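Local coordinates for protein cycloalternan-forming enzyme (Listeria monocytogenes serovar 1/2a, PDB 5F7U) that is a multidomain enzyme of glycoside hydrolase family 31, built round a TIM barrel, that holds glucose units in a pocket and carries further glycan and magnesium sites, at residues A[275-286]-A[597-605]; A[606-614]-A[748-756]. The protein carries 1 engineered substitution. All coordinates share one frame; numbering follows the deposited sequence.

How the contacts relate
Both contacts are largely buried and both use the sixth strand of the TIM barrel or what follows it: contact 1 the strand 597-599 and the loop after it, contact 2 the start of helix 607-622. Contact 1 joins that loop to 275-286 of the mutarotase-like domain beside bound glucose, and its chemistry is mostly polar, with amides, a phenol and waters around one aspartate. Contact 2, on the outer side of the barrel toward the C-terminal domain, is mainly aromatic and aliphatic with a single direct hydrogen bond, and its Glu754 end is exposed. The two touch where Gln603 OE1 meets Ser613 OG and Thr604 OG1 meets Ser609 OG, both probable hydrogen bonds.

Contact 1: residues A[275-286]-A[597-605]; sequences YQDQAQTERTYL and IYWSGDQTS. With GLC (alpha-D-glucopyranose), chain F; GLC (alpha-D-glucopyranose), chain B.
At the glycan pocket of the TIM barrel, the loop after strand 597-599 carries Asp602, which is held by Gln276, Gln278 and Tyr285 of 275-286. The carbonyl oxygen Asp602 O accepts two bonds, from opposite faces of its plane: Gln276 N at 3.0 Å, and Gln278 NE2 at 2.9 Å, the latter well above the carbonyl plane. A bend at chi2 (89°) turns the Gln278 amide toward this carbonyl, and the same NE2 also donates to Tyr285 OH, nearly in the amide plane. That hydroxyl in turn accepts from Asp602 N at 3.1 Å, in a nearly straight bond (168°), so both backbone polar atoms of Asp602 are engaged by the mutarotase-like domain. Such a loop at the C-terminal end of a barrel strand is where TIM-barrel enzymes place their pocket residues. The carboxylate faces the sugars: OD1 of Asp602 accepts from O2 of the chain B glucose at 2.5 Å, and Asp602 OD2 lies 3.1 Å from O4 of the chain F glucose, while a water links OD2 to Tyr285 OH. Crossing Asp602 at about a right angle, Tyr275 brings CD1 to 3.6 Å from Asp602 CB, and its hydroxyl bonds Glu663. At the outer end Thr604 CG2 lies 3.5 Å from Gln276 CD, and a second water joins Gln276 O to Thr604 N. Deeper down, Leu286 CD1 rests 3.7 Å from Tyr598 CD2.

Contact 2: residues A[606-614]-A[748-756]; sequences TFDSFQASL and VAPIVQEGQ
Val752 sits against Phe610 and Gln611 on the first turns of helix 607-622, and here the packing is tight. Its CG1 methyl stands over the centre of the Phe610 ring, 3.7 Å from the centroid and 13° off the normal, a CH-pi contact. With CG anti to the backbone N (chi1 -176°), Phe610 reaches out to meet this methyl; its ring also meets that of Trp630 with the planes nearly parallel. Gln611 runs extended past the other branch, its CG 3.7 Å from Val752 CG2, and ends in the direct hydrogen bond of the contact: NE2 of Gln611 to Val752 O, 2.8 Å and almost straight (173°), with the acceptor in the amide plane. Ile751 O is buried close to the Phe610 ring, 3.6 Å from CE2, and finds no polar partner. Buried Phe607 lays one face, toward its rim, over Gln753 C and Glu754 N, with its CD2 3.6 Å from Glu754 CB. One turn beyond Phe610, Leu614 CD2 touches Pro750 CG at 3.9 Å. Toward solvent the grip slackens: the exposed Glu754 carboxylate reaches the helix through a water that accepts from Phe607 N and donates weakly to Glu754 OE1. Gln753 to Gln756 form a type II beta turn. The whole is a helix-to-loop domain interface, the outer helix of a TIM barrel seated against its C-terminal beta domain, as in family 31 glycoside hydrolases.

Contact 1: residues A[275-286]-A[597-605]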
loop_
_atom_site.group_PDB
_atom_site.type_symbol
_atom_site.label_atom_id
_atom_site.label_comp_id
_atom_site.label_asym_id
_atom_site.label_seq_id
_atom_site.Cartn_x
_atom_site.Cartn_y
_atom_site.Cartn_z
ATOM N N TYR A 275 0.918 11.302 15.338
ATOM C CA TYR A 275 0.876 10.116 16.206
ATOM C C TYR A 275 -0.570 9.696 16.493
ATOM O O TYR A 275 -1.360 10.512 16.979
ATOM C CB TYR A 275 1.620 10.491 17.483
ATOM C CG TYR A 275 1.706 9.435 18.556
ATOM C CD1 TYR A 275 2.581 8.347 18.428
ATOM C CD2 TYR A 275 0.961 9.560 19.733
ATOM C CE1 TYR A 275 2.675 7.383 19.440
ATOM C CE2 TYR A 275 1.053 8.614 20.748
ATOM C CZ TYR A 275 1.919 7.533 20.594
ATOM O OH TYR A 275 2.000 6.577 21.606
ATOM N N GLN A 276 -0.915 8.438 16.172
ATOM C CA GLN A 276 -2.198 7.802 16.559
ATOM C C GLN A 276 -3.498 8.269 15.888
ATOM O O GLN A 276 -4.412 7.461 15.714
ATOM C CB GLN A 276 -2.417 7.850 18.084
ATOM C CG GLN A 276 -1.459 7.003 18.909
ATOM C CD GLN A 276 -1.766 7.051 20.421
ATOM O OE1 GLN A 276 -1.076 6.422 21.224
ATOM N NE2 GLN A 276 -2.789 7.780 20.804
ATOM N N ASP A 277 -3.620 9.549 15.556
ATOM C CA ASP A 277 -4.909 10.034 15.043
ATOM C C ASP A 277 -4.830 10.486 13.573
ATOM O O ASP A 277 -5.415 11.502 13.169
ATOM C CB ASP A 277 -5.514 11.116 15.959
ATOM C CG ASP A 277 -4.672 12.374 16.023
ATOM O OD1 ASP A 277 -3.526 12.350 15.522
ATOM O OD2 ASP A 277 -5.157 13.403 16.561
ATOM N N GLN A 278 -4.129 9.700 12.769
ATOM C CA GLN A 278 -3.964 10.026 11.361
ATOM C C GLN A 278 -5.308 10.089 10.633
ATOM O O GLN A 278 -5.518 10.986 9.822
ATOM C CB GLN A 278 -3.039 8.982 10.676
ATOM C CG GLN A 278 -1.650 8.810 11.304
ATOM C CD GLN A 278 -1.609 7.748 12.414
ATOM O OE1 GLN A 278 -2.643 7.274 12.882
ATOM N NE2 GLN A 278 -0.400 7.347 12.819
ATOM N N ALA A 279 -6.213 9.147 10.923
ATOM C CA ALA A 279 -7.516 9.117 10.218
ATOM C C ALA A 279 -8.344 10.371 10.537
ATOM O O ALA A 279 -8.917 11.002 9.648
ATOM C CB ALA A 279 -8.300 7.865 10.604
ATOM N N GLN A 280 -8.389 10.726 11.817
ATOM C CA GLN A 280 -9.225 11.830 12.277
ATOM C C GLN A 280 -8.719 13.168 11.768
ATOM O O GLN A 280 -9.503 14.002 11.324
ATOM C CB GLN A 280 -9.334 11.823 13.810
ATOM C CG GLN A 280 -9.922 10.511 14.341
ATOM C CD GLN A 280 -8.887 9.487 14.857
ATOM O OE1 GLN A 280 -7.952 9.035 14.147
ATOM N NE2 GLN A 280 -9.088 9.075 16.120
ATOM N N THR A 281 -7.400 13.335 11.779
ATOM C CA THR A 281 -6.765 14.573 11.308
ATOM C C THR A 281 -6.533 14.576 9.790
ATOM O O THR A 281 -6.185 15.613 9.231
ATOM C CB THR A 281 -5.390 14.813 11.995
ATOM O OG1 THR A 281 -4.491 13.759 11.641
ATOM C CG2 THR A 281 -5.519 14.868 13.509
ATOM N N GLU A 282 -6.706 13.415 9.140
ATOM C CA GLU A 282 -6.507 13.266 7.683
ATOM C C GLU A 282 -5.064 13.599 7.318
ATOM O O GLU A 282 -4.790 14.242 6.295
ATOM C CB GLU A 282 -7.535 14.113 6.887
ATOM C CG GLU A 282 -8.946 13.948 7.440
ATOM C CD GLU A 282 -10.040 14.537 6.574
ATOM O OE1 GLU A 282 -9.757 15.295 5.622
ATOM O OE2 GLU A 282 -11.214 14.248 6.877
ATOM N N ARG A 283 -4.135 13.163 8.175
ATOM C CA ARG A 283 -2.701 13.397 7.936
ATOM C C ARG A 283 -2.001 12.087 7.574
ATOM O O ARG A 283 -2.591 11.007 7.709
ATOM C CB ARG A 283 -2.054 14.074 9.138
ATOM C CG ARG A 283 -2.657 15.460 9.381
ATOM C CD ARG A 283 -2.137 16.076 10.652
ATOM N NE ARG A 283 -2.881 17.301 10.934
ATOM C CZ ARG A 283 -2.636 18.111 11.951
ATOM N NH1 ARG A 283 -1.648 17.833 12.823
ATOM N NH2 ARG A 283 -3.403 19.205 12.105
ATOM N N THR A 284 -0.769 12.195 7.085
ATOM C CA THR A 284 -0.001 11.025 6.675
ATOM C C THR A 284 1.494 11.288 6.621
ATOM O O THR A 284 1.937 12.430 6.380
ATOM C CB THR A 284 -0.455 10.461 5.317
ATOM O OG1 THR A 284 0.278 9.249 5.044
ATOM C CG2 THR A 284 -0.253 11.474 4.145
ATOM N N TYR A 285 2.244 10.209 6.828
ATOM C CA TYR A 285 3.696 10.226 6.719
ATOM C C TYR A 285 4.149 10.131 5.273
ATOM O O TYR A 285 5.297 10.427 4.964
ATOM C CB TYR A 285 4.276 8.990 7.402
ATOM C CG TYR A 285 3.792 8.694 8.800
ATOM C CD1 TYR A 285 4.407 9.292 9.911
ATOM C CD2 TYR A 285 2.755 7.751 9.014
ATOM C CE1 TYR A 285 4.003 8.983 11.203
ATOM C CE2 TYR A 285 2.343 7.442 10.306
ATOM C CZ TYR A 285 2.966 8.068 11.380
ATOM O OH TYR A 285 2.559 7.748 12.626
ATOM N N LEU A 286 3.265 9.661 4.396
ATOM C CA LEU A 286 3.679 9.264 3.047
ATOM C C LEU A 286 2.626 9.807 2.087
ATOM O O LEU A 286 1.541 9.252 1.965
ATOM C CB LEU A 286 3.811 7.725 2.977
ATOM C CG LEU A 286 4.687 7.126 1.861
ATOM C CD1 LEU A 286 4.727 5.611 2.071
ATOM C CD2 LEU A 286 4.153 7.462 0.480
ATOM N N ILE A 597 10.650 -1.356 2.410
ATOM C CA ILE A 597 9.328 -1.569 3.022
ATOM C C ILE A 597 8.834 -0.263 3.638
ATOM O O ILE A 597 9.650 0.511 4.170
ATOM C CB ILE A 597 9.405 -2.666 4.126
ATOM C CG1 ILE A 597 9.692 -4.015 3.473
ATOM C CG2 ILE A 597 8.111 -2.741 4.951
ATOM C CD1 ILE A 597 10.191 -5.075 4.427
ATOM N N TYR A 598 7.522 -0.020 3.569
ATOM C CA TYR A 598 6.909 1.109 4.323
ATOM C C TYR A 598 5.896 0.556 5.283
ATOM O O TYR A 598 5.056 -0.257 4.865
ATOM C CB TYR A 598 6.285 2.166 3.367
ATOM C CG TYR A 598 7.397 2.852 2.628
ATOM C CD1 TYR A 598 7.986 2.233 1.514
ATOM C CD2 TYR A 598 7.964 4.044 3.110
ATOM C CE1 TYR A 598 9.089 2.800 0.875
ATOM C CE2 TYR A 598 9.066 4.612 2.469
ATOM C CZ TYR A 598 9.620 3.990 1.362
ATOM O OH TYR A 598 10.702 4.564 0.713
ATOM N N TRP A 599 5.986 0.952 6.564
ATOM C CA TRP A 599 4.927 0.569 7.531
ATOM C C TRP A 599 4.053 1.751 7.895
ATOM O O TRP A 599 4.479 2.893 7.762
ATOM C CB TRP A 599 5.491 -0.154 8.768
ATOM C CG TRP A 599 5.795 0.715 9.956
ATOM C CD1 TRP A 599 5.014 0.875 11.055
ATOM C CD2 TRP A 599 6.969 1.526 10.171
ATOM N NE1 TRP A 599 5.629 1.722 11.956
ATOM C CE2 TRP A 599 6.819 2.144 11.439
ATOM C CE3 TRP A 599 8.137 1.769 9.431
ATOM C CZ2 TRP A 599 7.784 3.018 11.983
ATOM C CZ3 TRP A 599 9.116 2.617 9.973
ATOM C CH2 TRP A 599 8.913 3.256 11.240
ATOM N N SER A 600 2.818 1.466 8.320
ATOM C CA SER A 600 1.782 2.490 8.507
ATOM C C SER A 600 1.928 3.355 9.766
ATOM O O SER A 600 1.062 4.179 10.066
ATOM C CB SER A 600 0.406 1.823 8.434
ATOM O OG SER A 600 0.204 1.015 9.586
ATOM N N GLY A 601 3.034 3.205 10.492
ATOM C CA GLY A 601 3.321 4.117 11.596
ATOM C C GLY A 601 2.627 3.794 12.905
ATOM O O GLY A 601 2.357 2.634 13.209
ATOM N N ASP A 602 2.339 4.837 13.687
ATOM C CA ASP A 602 2.091 4.673 15.124
ATOM C C ASP A 602 0.602 4.681 15.368
ATOM O O ASP A 602 -0.033 5.737 15.259
ATOM C CB ASP A 602 2.728 5.830 15.907
ATOM C CG ASP A 602 4.256 5.881 15.772
ATOM O OD1 ASP A 602 4.888 4.864 15.448
ATOM O OD2 ASP A 602 4.835 6.970 15.988
ATOM N N GLN A 603 0.061 3.509 15.694
ATOM C CA GLN A 603 -1.385 3.329 15.867
ATOM C C GLN A 603 -1.715 2.574 17.154
ATOM O O GLN A 603 -0.881 1.869 17.727
ATOM C CB GLN A 603 -2.005 2.631 14.643
ATOM C CG GLN A 603 -1.697 3.351 13.330
ATOM C CD GLN A 603 -2.362 2.695 12.145
ATOM O OE1 GLN A 603 -1.723 1.925 11.430
ATOM N NE2 GLN A 603 -3.667 2.929 11.977
ATOM N N THR A 604 -2.945 2.712 17.614
ATOM C CA THR A 604 -3.355 2.042 18.858
ATOM C C THR A 604 -3.939 0.653 18.612
ATOM O O THR A 604 -4.361 0.316 17.500
ATOM C CB THR A 604 -4.379 2.861 19.653
ATOM O OG1 THR A 604 -5.473 3.186 18.797
ATOM C CG2 THR A 604 -3.775 4.149 20.194
ATOM N N SER A 605 -3.971 -0.147 19.671
ATOM C CA SER A 605 -4.500 -1.519 19.598
ATOM C C SER A 605 -6.022 -1.520 19.687
ATOM O O SER A 605 -6.617 -1.975 20.682
ATOM C CB SER A 605 -3.863 -2.393 20.683
ATOM O OG SER A 605 -2.475 -2.549 20.392
HETATM C C1 GLC F . 6.786 10.100 19.217
HETATM C C2 GLC F . 7.506 10.243 17.870
HETATM C C3 GLC F . 7.368 8.973 17.018
HETATM C C4 GLC F . 7.916 7.751 17.766
HETATM C C5 GLC F . 7.177 7.672 19.122
HETATM C C6 GLC F . 7.682 6.560 20.030
HETATM O O1 GLC F . 5.365 10.118 19.025
HETATM O O2 GLC F . 6.956 11.354 17.163
HETATM O O3 GLC F . 8.027 9.170 15.769
HETATM O O4 GLC F . 7.677 6.522 17.038
HETATM O O5 GLC F . 7.183 8.893 19.896
HETATM O O6 GLC F . 6.660 5.570 19.967
HETATM C C1 GLC B . 8.777 6.016 16.244
HETATM C C2 GLC B . 8.313 4.797 15.418
HETATM C C3 GLC B . 8.040 3.550 16.284
HETATM C C4 GLC B . 9.252 3.246 17.180
HETATM C C5 GLC B . 9.788 4.518 17.852
HETATM C C6 GLC B . 11.082 4.300 18.621
HETATM O O2 GLC B . 7.233 5.161 14.553
HETATM O O3 GLC B . 7.767 2.395 15.470
HETATM O O4 GLC B . 8.889 2.288 18.191
HETATM O O5 GLC B . 9.975 5.622 16.943
HETATM O O6 GLC B . 11.333 5.528 19.332
HETATM O O HOH W 1 -4.450 4.914 16.167
HETATM O O HOH W 2 3.607 8.999 14.634
#

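Contact 2: residues A[606-614]-A[748-756]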
loop_
_atom_site.group_PDB
_atom_site.type_symbol
_atom_site.label_atom_id
_atom_site.label_comp_id
_atom_site.label_asym_id
_atom_site.label_seq_id
_atom_site.Cartn_x
_atom_site.Cartn_y
_atom_site.Cartn_z
ATOM N N THR A 606 -6.653 -1.034 18.626
ATOM C CA THR A 606 -8.119 -1.040 18.544
ATOM C C THR A 606 -8.576 -1.473 17.151
ATOM O O THR A 606 -7.798 -1.420 16.194
ATOM C CB THR A 606 -8.741 0.350 18.803
ATOM O OG1 THR A 606 -8.364 1.225 17.740
ATOM C CG2 THR A 606 -8.289 0.941 20.131
ATOM N N PHE A 607 -9.853 -1.859 17.051
ATOM C CA PHE A 607 -10.438 -2.182 15.747
ATOM C C PHE A 607 -10.539 -0.947 14.851
ATOM O O PHE A 607 -10.330 -1.043 13.645
ATOM C CB PHE A 607 -11.787 -2.882 15.911
ATOM C CG PHE A 607 -11.668 -4.364 16.088
ATOM C CD1 PHE A 607 -11.495 -5.188 14.980
ATOM C CD2 PHE A 607 -11.707 -4.950 17.361
ATOM C CE1 PHE A 607 -11.385 -6.566 15.126
ATOM C CE2 PHE A 607 -11.599 -6.341 17.515
ATOM C CZ PHE A 607 -11.433 -7.137 16.386
ATOM N N ASP A 608 -10.838 0.216 15.432
ATOM C CA ASP A 608 -10.821 1.459 14.640
ATOM C C ASP A 608 -9.449 1.688 13.984
ATOM O O ASP A 608 -9.355 2.069 12.800
ATOM C CB ASP A 608 -11.232 2.664 15.513
ATOM C CG ASP A 608 -12.740 2.763 15.736
ATOM O OD1 ASP A 608 -13.541 2.055 15.085
ATOM O OD2 ASP A 608 -13.151 3.574 16.592
ATOM N N SER A 609 -8.378 1.444 14.735
ATOM C CA SER A 609 -7.035 1.599 14.168
ATOM C C SER A 609 -6.759 0.557 13.084
ATOM O O SER A 609 -6.159 0.880 12.074
ATOM C CB SER A 609 -5.936 1.523 15.240
ATOM O OG SER A 609 -6.128 2.580 16.180
ATOM N N PHE A 610 -7.202 -0.676 13.323
ATOM C CA PHE A 610 -7.065 -1.783 12.345
ATOM C C PHE A 610 -7.731 -1.338 11.038
ATOM O O PHE A 610 -7.126 -1.463 9.959
ATOM C CB PHE A 610 -7.742 -3.018 12.956
ATOM C CG PHE A 610 -7.636 -4.312 12.158
ATOM C CD1 PHE A 610 -6.836 -4.463 11.023
ATOM C CD2 PHE A 610 -8.342 -5.430 12.647
ATOM C CE1 PHE A 610 -6.775 -5.690 10.354
ATOM C CE2 PHE A 610 -8.283 -6.667 11.992
ATOM C CZ PHE A 610 -7.485 -6.794 10.845
ATOM N N GLN A 611 -8.946 -0.786 11.134
ATOM C CA GLN A 611 -9.646 -0.281 9.948
ATOM C C GLN A 611 -8.837 0.779 9.225
ATOM O O GLN A 611 -8.742 0.744 7.989
ATOM C CB GLN A 611 -11.021 0.267 10.298
ATOM C CG GLN A 611 -11.994 -0.823 10.765
ATOM C CD GLN A 611 -13.177 -0.273 11.540
ATOM O OE1 GLN A 611 -13.511 0.922 11.422
ATOM N NE2 GLN A 611 -13.807 -1.126 12.360
ATOM N N ALA A 612 -8.213 1.681 9.989
ATOM C CA ALA A 612 -7.414 2.748 9.376
ATOM C C ALA A 612 -6.134 2.184 8.731
ATOM O O ALA A 612 -5.717 2.640 7.662
ATOM C CB ALA A 612 -7.080 3.817 10.399
ATOM N N SER A 613 -5.521 1.174 9.359
ATOM C CA SER A 613 -4.343 0.529 8.787
ATOM C C SER A 613 -4.670 -0.089 7.420
ATOM O O SER A 613 -3.898 0.050 6.464
ATOM C CB SER A 613 -3.828 -0.569 9.731
ATOM O OG SER A 613 -3.435 -0.028 10.986
ATOM N N LEU A 614 -5.811 -0.764 7.336
ATOM C CA LEU A 614 -6.169 -1.381 6.064
ATOM C C LEU A 614 -6.382 -0.308 4.971
ATOM O O LEU A 614 -5.936 -0.478 3.831
ATOM C CB LEU A 614 -7.357 -2.343 6.223
ATOM C CG LEU A 614 -7.837 -3.132 5.002
ATOM C CD1 LEU A 614 -6.678 -3.793 4.242
ATOM C CD2 LEU A 614 -8.837 -4.174 5.475
ATOM N N VAL A 748 -9.212 -11.712 -0.269
ATOM C CA VAL A 748 -9.107 -11.851 1.192
ATOM C C VAL A 748 -10.099 -10.898 1.850
ATOM O O VAL A 748 -10.130 -9.721 1.515
ATOM C CB VAL A 748 -7.674 -11.503 1.699
ATOM C CG1 VAL A 748 -7.580 -11.607 3.216
ATOM C CG2 VAL A 748 -6.640 -12.400 1.039
ATOM N N ALA A 749 -10.847 -11.389 2.845
ATOM C CA ALA A 749 -11.843 -10.570 3.516
ATOM C C ALA A 749 -11.666 -10.577 5.036
ATOM O O ALA A 749 -12.325 -11.337 5.734
ATOM C CB ALA A 749 -13.244 -11.020 3.094
ATOM N N PRO A 750 -10.757 -9.721 5.563
ATOM C CA PRO A 750 -10.540 -9.799 7.007
ATOM C C PRO A 750 -11.733 -9.243 7.781
ATOM O O PRO A 750 -12.525 -8.470 7.232
ATOM C CB PRO A 750 -9.296 -8.945 7.223
ATOM C CG PRO A 750 -9.347 -7.938 6.145
ATOM C CD PRO A 750 -9.918 -8.675 4.940
ATOM N N ILE A 751 -11.882 -9.688 9.021
ATOM C CA ILE A 751 -12.955 -9.192 9.876
ATOM C C ILE A 751 -12.338 -8.069 10.699
ATOM O O ILE A 751 -11.488 -8.322 11.579
ATOM C CB ILE A 751 -13.549 -10.304 10.785
ATOM C CG1 ILE A 751 -14.441 -11.273 9.998
ATOM C CG2 ILE A 751 -14.466 -9.685 11.843
ATOM C CD1 ILE A 751 -13.738 -12.254 9.086
ATOM N N VAL A 752 -12.745 -6.831 10.405
ATOM C CA VAL A 752 -12.128 -5.657 11.051
ATOM C C VAL A 752 -13.122 -4.922 11.946
ATOM O O VAL A 752 -12.892 -3.769 12.338
ATOM C CB VAL A 752 -11.506 -4.679 10.025
ATOM C CG1 VAL A 752 -10.426 -5.391 9.208
ATOM C CG2 VAL A 752 -12.587 -4.115 9.109
ATOM N N GLN A 753 -14.214 -5.602 12.277
ATOM C CA GLN A 753 -15.225 -5.055 13.191
ATOM C C GLN A 753 -15.306 -5.895 14.442
ATOM O O GLN A 753 -15.376 -7.117 14.376
ATOM C CB GLN A 753 -16.596 -5.021 12.524
ATOM C CG GLN A 753 -16.648 -4.141 11.281
ATOM C CD GLN A 753 -17.976 -4.237 10.567
ATOM O OE1 GLN A 753 -19.024 -4.374 11.207
ATOM N NE2 GLN A 753 -17.952 -4.181 9.234
ATOM N N GLU A 754 -15.261 -5.210 15.580
ATOM C CA GLU A 754 -15.357 -5.838 16.892
ATOM C C GLU A 754 -16.686 -6.587 17.049
ATOM O O GLU A 754 -17.753 -6.056 16.719
ATOM C CB GLU A 754 -15.214 -4.765 17.957
ATOM C CG GLU A 754 -14.958 -5.276 19.375
ATOM C CD GLU A 754 -14.853 -4.140 20.393
ATOM O OE1 GLU A 754 -14.557 -2.987 20.018
ATOM O OE2 GLU A 754 -15.094 -4.375 21.590
ATOM N N GLY A 755 -16.605 -7.824 17.537
ATOM C CA GLY A 755 -17.778 -8.682 17.748
ATOM C C GLY A 755 -18.382 -9.335 16.511
ATOM O O GLY A 755 -19.351 -10.075 16.620
ATOM N N GLN A 756 -17.824 -9.063 15.326
ATOM C CA GLN A 756 -18.412 -9.564 14.094
ATOM C C GLN A 756 -18.036 -11.027 13.848
ATOM O O GLN A 756 -16.872 -11.405 14.006
ATOM C CB GLN A 756 -17.943 -8.709 12.918
ATOM C CG GLN A 756 -18.446 -9.192 11.563
ATOM C CD GLN A 756 -18.003 -8.291 10.419
ATOM O OE1 GLN A 756 -16.964 -7.636 10.486
ATOM N NE2 GLN A 756 -18.790 -8.267 9.360
HETATM O O HOH W 3 -11.336 -2.049 19.577
#